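Local coordinates for protein fatty acid CoA ligase (Marinactinospora thermotolerans, PDB 6SQ8) that belongs to the ANL superfamily of AMP-binding enzymes and holds adenosine monophosphate together with 1-ethanoyl-9H-pyrido[3,4-b]indole-3-carboxylic acid, at residues A[383-386]-A[387-391]; A[187-191]-A[192-196]; A[457-460]-A[461-465]. All coordinates share one frame; numbering follows the deposited sequence.

Interaction 1 (A[383-386]-A[387-391])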
# COMPACT_ATOMS: atom_id res chain seq x y z
N THR A 383 17.55 9.45 5.02
CA THR A 383 18.34 10.60 4.70
C THR A 383 18.22 10.94 3.21
O THR A 383 17.88 10.08 2.39
CB THR A 383 19.80 10.36 5.07
OG1 THR A 383 20.47 11.62 5.00
CG2 THR A 383 20.51 9.39 4.16
N PHE A 384 18.55 12.19 2.88
CA PHE A 384 18.58 12.70 1.53
C PHE A 384 20.01 12.67 0.99
O PHE A 384 20.97 12.89 1.75
CB PHE A 384 18.04 14.13 1.47
CG PHE A 384 16.54 14.26 1.59
CD1 PHE A 384 15.73 14.20 0.46
CD2 PHE A 384 15.94 14.44 2.83
CE1 PHE A 384 14.35 14.30 0.58
CE2 PHE A 384 14.56 14.54 2.94
CZ PHE A 384 13.77 14.46 1.82
N ASP A 385 20.13 12.44 -0.32
CA ASP A 385 21.41 12.45 -1.01
C ASP A 385 21.64 13.86 -1.58
O ASP A 385 20.82 14.74 -1.38
CB ASP A 385 21.47 11.30 -2.02
CG ASP A 385 20.54 11.43 -3.21
OD1 ASP A 385 20.09 12.53 -3.47
OD2 ASP A 385 20.28 10.42 -3.87
N GLU A 386 22.76 14.05 -2.28
CA GLU A 386 23.15 15.33 -2.88
C GLU A 386 22.09 15.85 -3.87
O GLU A 386 21.98 17.05 -4.03
CB GLU A 386 24.49 15.18 -3.62
CG GLU A 386 25.69 15.06 -2.70
CD GLU A 386 27.01 15.12 -3.48
OE1 GLU A 386 27.09 14.48 -4.57
OE2 GLU A 386 27.93 15.85 -3.00
N ASP A 387 21.34 14.96 -4.53
CA ASP A 387 20.37 15.36 -5.58
C ASP A 387 18.94 15.42 -5.05
O ASP A 387 18.01 15.61 -5.82
CB ASP A 387 20.44 14.41 -6.78
CG ASP A 387 21.71 14.52 -7.62
OD1 ASP A 387 22.49 15.50 -7.40
OD2 ASP A 387 21.93 13.62 -8.47
N GLY A 388 18.74 15.24 -3.74
CA GLY A 388 17.44 15.42 -3.08
C GLY A 388 16.52 14.21 -3.16
O GLY A 388 15.31 14.36 -3.02
N HIS A 389 17.07 13.01 -3.37
CA HIS A 389 16.31 11.76 -3.30
C HIS A 389 16.36 11.25 -1.86
O HIS A 389 17.41 11.28 -1.23
CB HIS A 389 16.87 10.72 -4.26
CG HIS A 389 16.71 11.08 -5.70
ND1 HIS A 389 17.66 11.80 -6.38
CD2 HIS A 389 15.73 10.80 -6.59
CE1 HIS A 389 17.28 11.96 -7.63
NE2 HIS A 389 16.10 11.35 -7.78
N LEU A 390 15.21 10.77 -1.36
CA LEU A 390 15.14 10.25 -0.03
C LEU A 390 15.56 8.78 -0.07
O LEU A 390 15.16 8.03 -0.97
CB LEU A 390 13.71 10.42 0.49
CG LEU A 390 13.44 9.83 1.87
CD1 LEU A 390 14.29 10.51 2.93
CD2 LEU A 390 11.97 9.93 2.23
N HIS A 391 16.39 8.40 0.92
CA HIS A 391 16.82 7.02 1.11
C HIS A 391 16.38 6.56 2.50
O HIS A 391 16.74 7.17 3.51
CB HIS A 391 18.34 6.93 1.00
CG HIS A 391 18.89 7.03 -0.38
ND1 HIS A 391 19.07 8.24 -1.03
CD2 HIS A 391 19.39 6.09 -1.21
CE1 HIS A 391 19.63 8.03 -2.21
NE2 HIS A 391 19.83 6.72 -2.34
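A beta hairpin turning through a type I beta turn from Asp385 to Gly388 joins strand 380-384 to strand 390-395, and it illustrates how a carboxylate can brace a reversal of the chain. Thr383 and His391 form an antiparallel hydrogen-bonded pair, with Thr383 N to His391 O at 2.9 Å and His391 N to Thr383 O at 2.7 Å. Phe384 and Leu390 follow as a non-hydrogen-bonded pair, and Asp385 N then donates to His389 O. The turn itself closes with Gly388 N on Asp385 O (3.2 Å), reached from well above the carbonyl plane. Asp385 keeps CG between its backbone N and carbonyl carbon (chi1 68°), which swings the carboxylate back over the turn. There OD1 accepts from Asp387 N at 2.9 Å and from His389 N at 3.1 Å, the two donors approaching from opposite faces of the carboxylate and so limiting its rotation. The other oxygen, OD2, lies in the ring plane of His391, 3.0 Å from CE1 at the ring edge. Gly388, at positive phi, takes the bulge position of a type I turn with a G1 beta bulge. Beside the turn, methyl CD1 of Leu390 sits over one face of the Phe384 ring, 4.1 Å from its centroid, in a CH-pi contact offset toward the rim. Strand 321-325 runs alongside strand 390-395, with Leu390 bonded through its backbone to Val322 and Gly323, while Ile333 of strand 330-334 packs against both Phe384 and Leu390.

Interaction 2 (A[187-191]-A[192-196])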
# COMPACT_ATOMS: atom_id res chain seq x y z
N SER A 187 0.49 13.55 -11.08
CA SER A 187 1.83 14.08 -11.13
C SER A 187 2.84 12.93 -11.29
O SER A 187 3.80 13.08 -12.00
CB SER A 187 2.07 15.00 -9.97
OG SER A 187 2.92 14.47 -8.97
N MET A 188 2.55 11.76 -10.71
CA MET A 188 3.41 10.56 -10.81
C MET A 188 3.19 9.83 -12.14
O MET A 188 4.15 9.39 -12.73
CB MET A 188 3.08 9.56 -9.70
CG MET A 188 3.38 10.03 -8.34
SD MET A 188 3.21 8.70 -7.11
CE MET A 188 1.45 8.60 -6.91
N TYR A 189 1.93 9.64 -12.54
CA TYR A 189 1.53 8.60 -13.49
C TYR A 189 1.30 9.14 -14.92
O TYR A 189 1.15 8.35 -15.86
CB TYR A 189 0.28 7.87 -13.02
CG TYR A 189 0.38 7.20 -11.67
CD1 TYR A 189 1.60 6.82 -11.13
CD2 TYR A 189 -0.75 6.93 -10.93
CE1 TYR A 189 1.69 6.23 -9.88
CE2 TYR A 189 -0.68 6.34 -9.68
CZ TYR A 189 0.54 5.98 -9.16
OH TYR A 189 0.59 5.39 -7.93
N GLY A 190 1.31 10.46 -15.09
CA GLY A 190 0.98 11.10 -16.37
C GLY A 190 -0.45 11.63 -16.37
O GLY A 190 -1.24 11.34 -15.47
N ARG A 191 -0.77 12.47 -17.36
CA ARG A 191 -2.18 12.78 -17.65
C ARG A 191 -2.79 11.48 -18.19
O ARG A 191 -2.10 10.64 -18.87
CB ARG A 191 -2.38 13.92 -18.66
CG ARG A 191 -1.65 15.22 -18.36
CD ARG A 191 -2.54 16.28 -17.73
NE ARG A 191 -1.80 17.51 -17.45
CZ ARG A 191 -1.65 18.52 -18.30
NH1 ARG A 191 -2.01 18.38 -19.57
NH2 ARG A 191 -1.16 19.67 -17.88
N GLY A 192 -4.06 11.29 -17.86
CA GLY A 192 -4.85 10.19 -18.37
C GLY A 192 -5.49 10.54 -19.70
O GLY A 192 -5.23 11.61 -20.23
N PRO A 193 -6.32 9.66 -20.24
CA PRO A 193 -6.74 8.44 -19.58
C PRO A 193 -5.67 7.33 -19.48
O PRO A 193 -4.85 7.17 -20.35
CB PRO A 193 -7.90 7.99 -20.48
CG PRO A 193 -7.40 8.37 -21.89
CD PRO A 193 -6.48 9.56 -21.69
N TRP A 194 -5.70 6.61 -18.36
CA TRP A 194 -4.94 5.43 -18.05
C TRP A 194 -5.82 4.19 -18.28
O TRP A 194 -7.02 4.23 -18.01
CB TRP A 194 -4.50 5.46 -16.58
CG TRP A 194 -3.89 6.74 -16.11
CD1 TRP A 194 -3.08 7.59 -16.81
CD2 TRP A 194 -3.99 7.29 -14.79
NE1 TRP A 194 -2.67 8.64 -16.02
CE2 TRP A 194 -3.22 8.47 -14.77
CE3 TRP A 194 -4.68 6.92 -13.63
CZ2 TRP A 194 -3.14 9.29 -13.64
CZ3 TRP A 194 -4.59 7.71 -12.51
CH2 TRP A 194 -3.83 8.89 -12.52
N ARG A 195 -5.22 3.10 -18.75
CA ARG A 195 -5.79 1.77 -18.61
C ARG A 195 -4.99 1.09 -17.49
O ARG A 195 -3.89 0.58 -17.72
CB ARG A 195 -5.75 1.00 -19.93
CG ARG A 195 -6.97 1.21 -20.83
CD ARG A 195 -7.01 2.46 -21.71
NE ARG A 195 -5.96 2.64 -22.72
CZ ARG A 195 -5.28 1.67 -23.33
NH1 ARG A 195 -5.67 0.41 -23.16
NH2 ARG A 195 -4.22 1.94 -24.08
N PHE A 196 -5.54 1.14 -16.28
CA PHE A 196 -4.80 0.87 -15.06
C PHE A 196 -5.20 -0.50 -14.51
O PHE A 196 -6.34 -0.71 -14.08
CB PHE A 196 -5.05 1.97 -14.03
CG PHE A 196 -3.95 2.15 -13.02
CD1 PHE A 196 -3.52 1.10 -12.22
CD2 PHE A 196 -3.38 3.40 -12.81
CE1 PHE A 196 -2.52 1.29 -11.27
CE2 PHE A 196 -2.39 3.59 -11.87
CZ PHE A 196 -1.97 2.53 -11.09
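Tyr189 and Trp194 each place CG beside the backbone N and anti to the carbonyl carbon (chi1 -48° for Trp194), whereas Phe196 has CG anti to its N (-154°); these settings turn three rings toward one another where helix 175-189 gives way to strand 195-198. Tyr189 stands in the middle of the resulting aromatic cluster. Its edge is directed at the face of the six-membered ring of Trp194 in a T-shaped stack, the centroids 5.7 Å apart, and its CB rests over the rim of the same indole, 3.8 Å from CZ2. Toward Phe196 the roles reverse: the phenyl edge points at the tyrosine face in an offset edge-to-face pair, with Phe196 CE2 3.8 Å from Tyr189 CD2. Gly190, the first residue to leave the helix, has positive phi and lets the chain peel away. Its carbonyl O receives the indole N-H, Trp194 NE1 to Gly190 O measuring 3.1 Å with a bent N-H...O angle of 139°. The oxygen lies in the indole plane, yet the donor stands high above the carbonyl plane. His242 meets the rings of Trp194 and Phe196, and Leu209 and Cys212 of helix 205-215 touch Tyr189 and Trp194 respectively. The contact is thus chiefly aromatic, with one bent hydrogen bond giving the buried indole nitrogen a partner, and it leaves the Tyr189 hydroxyl to a weak bond with Asn296, which lines the pocket of the bound 1-ethanoyl-9H-pyrido[3,4-b]indole-3-carboxylic acid.

Interaction 3 (A[457-460]-A[461-465])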
# COMPACT_ATOMS: atom_id res chain seq x y z
N ARG A 457 29.17 -12.87 5.42
CA ARG A 457 29.69 -12.12 6.54
C ARG A 457 30.81 -11.21 6.04
O ARG A 457 30.88 -10.06 6.42
CB ARG A 457 30.14 -13.05 7.66
CG ARG A 457 28.98 -13.66 8.44
CD ARG A 457 29.42 -14.43 9.68
NE ARG A 457 29.32 -15.87 9.48
CZ ARG A 457 28.34 -16.66 9.98
NH1 ARG A 457 27.46 -16.20 10.85
NH2 ARG A 457 28.26 -17.92 9.58
N ALA A 458 31.67 -11.74 5.18
CA ALA A 458 32.89 -11.06 4.71
C ALA A 458 32.52 -9.87 3.83
O ALA A 458 33.19 -8.82 3.85
CB ALA A 458 33.76 -12.03 3.97
N LEU A 459 31.44 -10.04 3.06
CA LEU A 459 30.93 -9.02 2.18
C LEU A 459 30.39 -7.84 3.01
O LEU A 459 30.67 -6.67 2.71
CB LEU A 459 29.84 -9.68 1.33
CG LEU A 459 29.41 -8.93 0.07
CD1 LEU A 459 30.59 -8.53 -0.81
CD2 LEU A 459 28.45 -9.81 -0.73
N VAL A 460 29.65 -8.16 4.08
CA VAL A 460 29.13 -7.13 4.96
C VAL A 460 30.31 -6.41 5.61
O VAL A 460 30.33 -5.20 5.69
CB VAL A 460 28.15 -7.69 6.02
CG1 VAL A 460 27.87 -6.69 7.13
CG2 VAL A 460 26.85 -8.16 5.38
N ARG A 461 31.32 -7.18 6.03
CA ARG A 461 32.44 -6.62 6.76
C ARG A 461 33.20 -5.64 5.87
O ARG A 461 33.69 -4.65 6.38
CB ARG A 461 33.38 -7.69 7.30
CG ARG A 461 34.32 -7.15 8.39
CD ARG A 461 35.30 -8.19 8.92
NE ARG A 461 34.67 -9.46 9.26
CZ ARG A 461 34.05 -9.72 10.40
NH1 ARG A 461 34.09 -8.83 11.39
NH2 ARG A 461 33.43 -10.87 10.54
N ASP A 462 33.32 -5.93 4.57
CA ASP A 462 34.12 -5.08 3.66
C ASP A 462 33.39 -3.75 3.40
O ASP A 462 34.04 -2.70 3.35
CB ASP A 462 34.45 -5.77 2.33
CG ASP A 462 35.44 -4.99 1.45
OD1 ASP A 462 36.31 -4.29 2.03
OD2 ASP A 462 35.35 -5.06 0.19
N HIS A 463 32.06 -3.81 3.25
CA HIS A 463 31.26 -2.69 2.80
C HIS A 463 30.83 -1.81 3.98
O HIS A 463 30.86 -0.60 3.87
CB HIS A 463 30.05 -3.18 1.98
CG HIS A 463 30.38 -3.50 0.56
ND1 HIS A 463 30.81 -4.75 0.18
CD2 HIS A 463 30.34 -2.77 -0.56
CE1 HIS A 463 31.03 -4.77 -1.11
NE2 HIS A 463 30.74 -3.57 -1.60
N LEU A 464 30.41 -2.43 5.09
CA LEU A 464 29.83 -1.70 6.22
C LEU A 464 30.77 -1.61 7.44
O LEU A 464 30.82 -0.58 8.10
CB LEU A 464 28.49 -2.33 6.59
CG LEU A 464 27.46 -2.27 5.46
CD1 LEU A 464 26.14 -2.93 5.86
CD2 LEU A 464 27.23 -0.84 5.03
N GLY A 465 31.51 -2.67 7.75
CA GLY A 465 32.42 -2.64 8.91
C GLY A 465 32.04 -3.72 9.90
O GLY A 465 31.11 -4.43 9.64
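Regular i to i+4 bonding runs to the end of helix 453-463, from Arg461 N on Arg457 O at 2.9 Å to Leu464 N on Val460 O at 2.8 Å, before Gly465 leaves the helix with positive phi. His463 adds a side-chain bond to this ladder. Its CG lies anti to the carbonyl carbon and beside the backbone N (chi1 -81°), which folds the imidazole back along the helix, where ND1 donates to Leu459 O at 3.2 Å. That oxygen lies at the ring edge, in the imidazole plane, and it also accepts from His463 N at 3.2 Å; the two donors come from opposite faces of the carbonyl, so one residue grips it twice and fixes the tilt of the ring. Leu459 runs side by side with the histidine, its CD1 3.8 Å from His463 CE1. The helix is the crossover element of a beta-alpha-beta unit in the C-terminal domain, linking strand 438-445 to strand 472-475. On its inner side Val460 CG1 approaches Leu464 CD1 at 4.3 Å, a loose apolar contact, and both side chains turn to helix 409-418: Val460 touches Leu416, and Leu464 touches Val412 and Val415. Val460 O takes a further weak bond from Gly465 N at 3.5 Å. Arg461 and Arg457 find their charge partners close by along the chain, in salt bridges with Asp466 and Glu454.

The three contacts are local and lie in series along the chain, but their chemistry differs with burial. Interaction 2 centres on three buried aromatic rings, Tyr189 lying about 6 Å from the bound carboline acid, side chain to ligand, and polar chemistry is reduced to one indole bond. Interaction 1, about 26 Å away between centres, comes about as near to the AMP and reaches the same system of strands, though its hairpin is partly buried and relies on backbone pairing and a carboxylate. Interaction 3 lies on the surface of the C-terminal domain, about 42 Å from interaction 2 between centres, where helix bonds dominate and only one residue is buried. A glycine with positive phi recurs in all three.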